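PDB 3AIN: 303aa long hypothetical esterase from Sulfolobus tokodaii, which probably hydrolyses carboxylic ester bonds, as a thermostable carboxylesterase related to hormone-sensitive lipase. Local coordinates for residues W150-S155 and E186-K191. The protein carries 1 engineered substitution. Numbering follows the deposited sequence.
Sequences WVYNNS and ENIKLK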
ATOM      1  N   TRP A 150      19.370 -14.712 -17.966  1.00 15.92           N
ATOM      2  CA  TRP A 150      19.092 -14.601 -19.379  1.00 15.58           C
ATOM      3  C   TRP A 150      18.312 -13.326 -19.696  1.00 17.68           C
ATOM      4  O   TRP A 150      18.602 -12.644 -20.636  1.00 17.88           O
ATOM      5  CB  TRP A 150      18.359 -15.845 -19.901  1.00 16.68           C
ATOM      6  CG  TRP A 150      18.123 -15.859 -21.389  1.00 16.63           C
ATOM      7  CD1 TRP A 150      18.915 -16.426 -22.334  1.00 18.27           C
ATOM      8  CD2 TRP A 150      17.019 -15.294 -22.091  1.00 15.84           C
ATOM      9  NE1 TRP A 150      18.379 -16.244 -23.578  1.00 15.90           N
ATOM     10  CE2 TRP A 150      17.226 -15.532 -23.454  1.00 14.85           C
ATOM     11  CE3 TRP A 150      15.917 -14.559 -21.712  1.00 16.20           C
ATOM     12  CZ2 TRP A 150      16.349 -15.103 -24.399  1.00 18.18           C
ATOM     13  CZ3 TRP A 150      15.059 -14.147 -22.651  1.00 18.15           C
ATOM     14  CH2 TRP A 150      15.260 -14.430 -23.979  1.00 22.88           C
ATOM     15  N   VAL A 151      17.282 -13.032 -18.905  1.00 14.42           N
ATOM     16  CA  VAL A 151      16.552 -11.795 -19.183  1.00 14.16           C
ATOM     17  C   VAL A 151      17.446 -10.556 -19.066  1.00 12.96           C
ATOM     18  O   VAL A 151      17.367  -9.640 -19.884  1.00 15.99           O
ATOM     19  CB  VAL A 151      15.279 -11.637 -18.289  1.00 14.17           C
ATOM     20  CG1 VAL A 151      14.667 -10.258 -18.492  1.00 15.80           C
ATOM     21  CG2 VAL A 151      14.258 -12.697 -18.684  1.00 12.85           C
ATOM     22  N   TYR A 152      18.301 -10.525 -18.041  1.00 13.30           N
ATOM     23  CA  TYR A 152      19.169  -9.384 -17.802  1.00 16.10           C
ATOM     24  C   TYR A 152      20.102  -9.217 -19.013  1.00 16.92           C
ATOM     25  O   TYR A 152      20.406  -8.100 -19.421  1.00 20.71           O
ATOM     26  CB  TYR A 152      20.022  -9.646 -16.556  1.00 15.16           C
ATOM     27  CG  TYR A 152      20.922  -8.501 -16.141  1.00 18.84           C
ATOM     28  CD1 TYR A 152      20.421  -7.418 -15.423  1.00 21.24           C
ATOM     29  CD2 TYR A 152      22.293  -8.589 -16.323  1.00 23.24           C
ATOM     30  CE1 TYR A 152      21.261  -6.410 -14.962  1.00 24.45           C
ATOM     31  CE2 TYR A 152      23.138  -7.578 -15.882  1.00 25.18           C
ATOM     32  CZ  TYR A 152      22.625  -6.524 -15.168  1.00 31.68           C
ATOM     33  OH  TYR A 152      23.481  -5.558 -14.686  1.00 35.14           O
ATOM     34  N   ASN A 153      20.570 -10.342 -19.520  1.00 17.33           N
ATOM     35  CA  ASN A 153      21.553 -10.336 -20.603  1.00 19.74           C
ATOM     36  C   ASN A 153      20.909 -10.191 -21.985  1.00 19.39           C
ATOM     37  O   ASN A 153      21.623 -10.073 -22.985  1.00 19.18           O
ATOM     38  CB  ASN A 153      22.398 -11.607 -20.541  1.00 18.46           C
ATOM     39  CG  ASN A 153      23.471 -11.540 -19.460  1.00 20.87           C
ATOM     40  OD1 ASN A 153      23.798 -10.463 -18.960  1.00 22.63           O
ATOM     41  ND2 ASN A 153      24.078 -12.685 -19.161  1.00 29.30           N
ATOM     42  N   ASN A 154      19.574 -10.206 -22.048  1.00 16.14           N
ATOM     43  CA  ASN A 154      18.850 -10.118 -23.315  1.00 15.45           C
ATOM     44  C   ASN A 154      17.733  -9.057 -23.290  1.00 15.94           C
ATOM     45  O   ASN A 154      16.820  -9.091 -24.115  1.00 17.01           O
ATOM     46  CB  ASN A 154      18.284 -11.468 -23.720  1.00 15.67           C
ATOM     47  CG  ASN A 154      19.372 -12.472 -24.097  1.00 19.24           C
ATOM     48  OD1 ASN A 154      19.831 -12.499 -25.248  1.00 17.97           O
ATOM     49  ND2 ASN A 154      19.834 -13.253 -23.123  1.00 14.04           N
ATOM     50  N   SER A 155      17.902  -8.078 -22.410  1.00 18.76           N
ATOM     51  CA  SER A 155      16.852  -7.093 -22.099  1.00 20.84           C
ATOM     52  C   SER A 155      16.504  -6.252 -23.313  1.00 18.50           C
ATOM     53  O   SER A 155      15.365  -5.859 -23.467  1.00 20.66           O
ATOM     54  CB  SER A 155      17.272  -6.177 -20.944  1.00 18.98           C
ATOM     55  OG  SER A 155      18.370  -5.338 -21.294  1.00 23.54           O
ATOM     56  N   GLU A 186      26.801 -12.386  -8.539  1.00 33.31           N
ATOM     57  CA  GLU A 186      27.288 -12.355  -9.914  1.00 31.26           C
ATOM     58  C   GLU A 186      27.356 -10.953 -10.507  1.00 31.83           C
ATOM     59  O   GLU A 186      27.278 -10.806 -11.725  1.00 30.77           O
ATOM     60  CB  GLU A 186      26.399 -13.211 -10.818  1.00 31.05           C
ATOM     61  CG  GLU A 186      26.146 -14.596 -10.278  1.00 35.59           C
ATOM     62  CD  GLU A 186      26.523 -15.672 -11.262  1.00 45.52           C
ATOM     63  OE1 GLU A 186      26.523 -15.388 -12.478  1.00 44.93           O
ATOM     64  OE2 GLU A 186      26.731 -16.822 -10.823  1.00 48.03           O
ATOM     65  N   ASN A 187      27.330  -9.935  -9.646  1.00 30.33           N
ATOM     66  CA  ASN A 187      27.289  -8.528 -10.063  1.00 32.24           C
ATOM     67  C   ASN A 187      26.181  -8.162 -11.057  1.00 30.59           C
ATOM     68  O   ASN A 187      26.371  -7.323 -11.934  1.00 29.63           O
ATOM     69  CB  ASN A 187      28.660  -8.051 -10.575  1.00 34.19           C
ATOM     70  CG  ASN A 187      28.915  -6.575 -10.272  1.00 44.43           C
ATOM     71  OD1 ASN A 187      29.842  -5.965 -10.812  1.00 52.12           O
ATOM     72  ND2 ASN A 187      28.049  -5.983  -9.458  1.00 51.90           N
ATOM     73  N   ILE A 188      25.014  -8.780 -10.904  1.00 24.17           N
ATOM     74  CA  ILE A 188      23.864  -8.428 -11.723  1.00 20.70           C
ATOM     75  C   ILE A 188      23.048  -7.440 -10.923  1.00 22.48           C
ATOM     76  O   ILE A 188      22.768  -7.697  -9.752  1.00 23.58           O
ATOM     77  CB  ILE A 188      22.991  -9.661 -11.998  1.00 18.66           C
ATOM     78  CG1 ILE A 188      23.717 -10.618 -12.945  1.00 25.03           C
ATOM     79  CG2 ILE A 188      21.609  -9.250 -12.520  1.00 21.55           C
ATOM     80  CD1 ILE A 188      23.071 -11.994 -12.997  1.00 26.92           C
ATOM     81  N   LYS A 189      22.874  -6.239 -11.472  1.00 23.29           N
ATOM     82  CA  LYS A 189      22.353  -5.111 -10.715  1.00 24.11           C
ATOM     83  C   LYS A 189      20.874  -4.935 -11.035  1.00 23.30           C
ATOM     84  O   LYS A 189      20.519  -4.300 -12.022  1.00 23.19           O
ATOM     85  CB  LYS A 189      23.113  -3.825 -11.068  1.00 31.40           C
ATOM     86  CG  LYS A 189      24.564  -3.825 -10.610  1.00 36.91           C
ATOM     87  CD  LYS A 189      25.467  -3.095 -11.597  1.00 48.62           C
ATOM     88  CE  LYS A 189      26.910  -3.571 -11.470  1.00 51.98           C
ATOM     89  NZ  LYS A 189      27.854  -2.435 -11.288  1.00 58.74           N
ATOM     90  N   LEU A 190      20.019  -5.469 -10.165  1.00 18.18           N
ATOM     91  CA  LEU A 190      18.577  -5.338 -10.329  1.00 14.64           C
ATOM     92  C   LEU A 190      18.069  -4.029  -9.725  1.00 15.59           C
ATOM     93  O   LEU A 190      18.603  -3.559  -8.720  1.00 17.73           O
ATOM     94  CB  LEU A 190      17.902  -6.501  -9.594  1.00 15.99           C
ATOM     95  CG  LEU A 190      18.391  -7.884 -10.001  1.00 19.34           C
ATOM     96  CD1 LEU A 190      17.696  -8.943  -9.119  1.00 21.26           C
ATOM     97  CD2 LEU A 190      18.045  -8.096 -11.464  1.00 25.96           C
ATOM     98  N   LYS A 191      16.929  -3.568 -10.229  1.00 14.83           N
ATOM     99  CA  LYS A 191      16.351  -2.298  -9.802  1.00 15.45           C
ATOM    100  C   LYS A 191      15.565  -2.460  -8.505  1.00 16.20           C
ATOM    101  O   LYS A 191      15.453  -1.510  -7.739  1.00 15.58           O
ATOM    102  CB  LYS A 191      15.433  -1.714 -10.879  1.00 17.44           C
ATOM    103  CG  LYS A 191      16.158  -1.161 -12.122  1.00 23.85           C
ATOM    104  CD  LYS A 191      17.404  -0.383 -11.744  1.00 30.65           C
ATOM    105  CE  LYS A 191      18.214  -0.032 -12.994  1.00 35.28           C
ATOM    106  NZ  LYS A 191      17.882   1.334 -13.470  1.00 44.06           N
TER
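Tyr152, on the last turn of helix 139-153, reaches across to the loop 186-191 and meets Ile188 and Lys189. The apolar part is a CH-pi contact: the methyl CG2 of Ile188 sits over the middle of the phenol ring, 3.6 Å from the centroid of the Tyr152 ring and only 9° off its normal. Isoleucine suits this place because CG2, borne directly on CB, gives the ring a compact apolar group close to the loop backbone. CG2 lies anti to the backbone N and rests on the ring, while CG1 comes no nearer than 4.2 Å, to Tyr152 CD2, on the same side of the ring as CG2; the side chain as a whole also packs on Phe145 and Leu148 of the same helix. Tyr152 gets there with its CG anti to the backbone N (chi1 -177°), which sends the ring out from the helix toward the loop.

The polar part uses the far end of the same ring. The backbone N of Lys189 donates a weak hydrogen bond to Tyr152 OH, long at 3.3 Å but nearly straight at 173°, and Lys189 O lies 3.7 Å from Tyr152 CE1, at the ring edge. Tyrosine thus offers an apolar face to isoleucine and a polar tip to the main chain. Of the Lys189 side chain, only the aliphatic CB comes near Tyr152 OH (4.0 Å); the long, bent chain carries its charge away at the exposed surface, which suits lysine.

Asn154 ND2 bonds back to Trp150 O (2.8 Å) beyond the helix end. Asn187, with positive phi, is the C-prime residue of the Schellman motif that closes helix 171-185, a conformation asparagine tolerates well. The contact joins the C-terminal turn of helix 139-153 to the loop between helix 171-185 and strand 192-196, at the surface of an alpha/beta hydrolase fold.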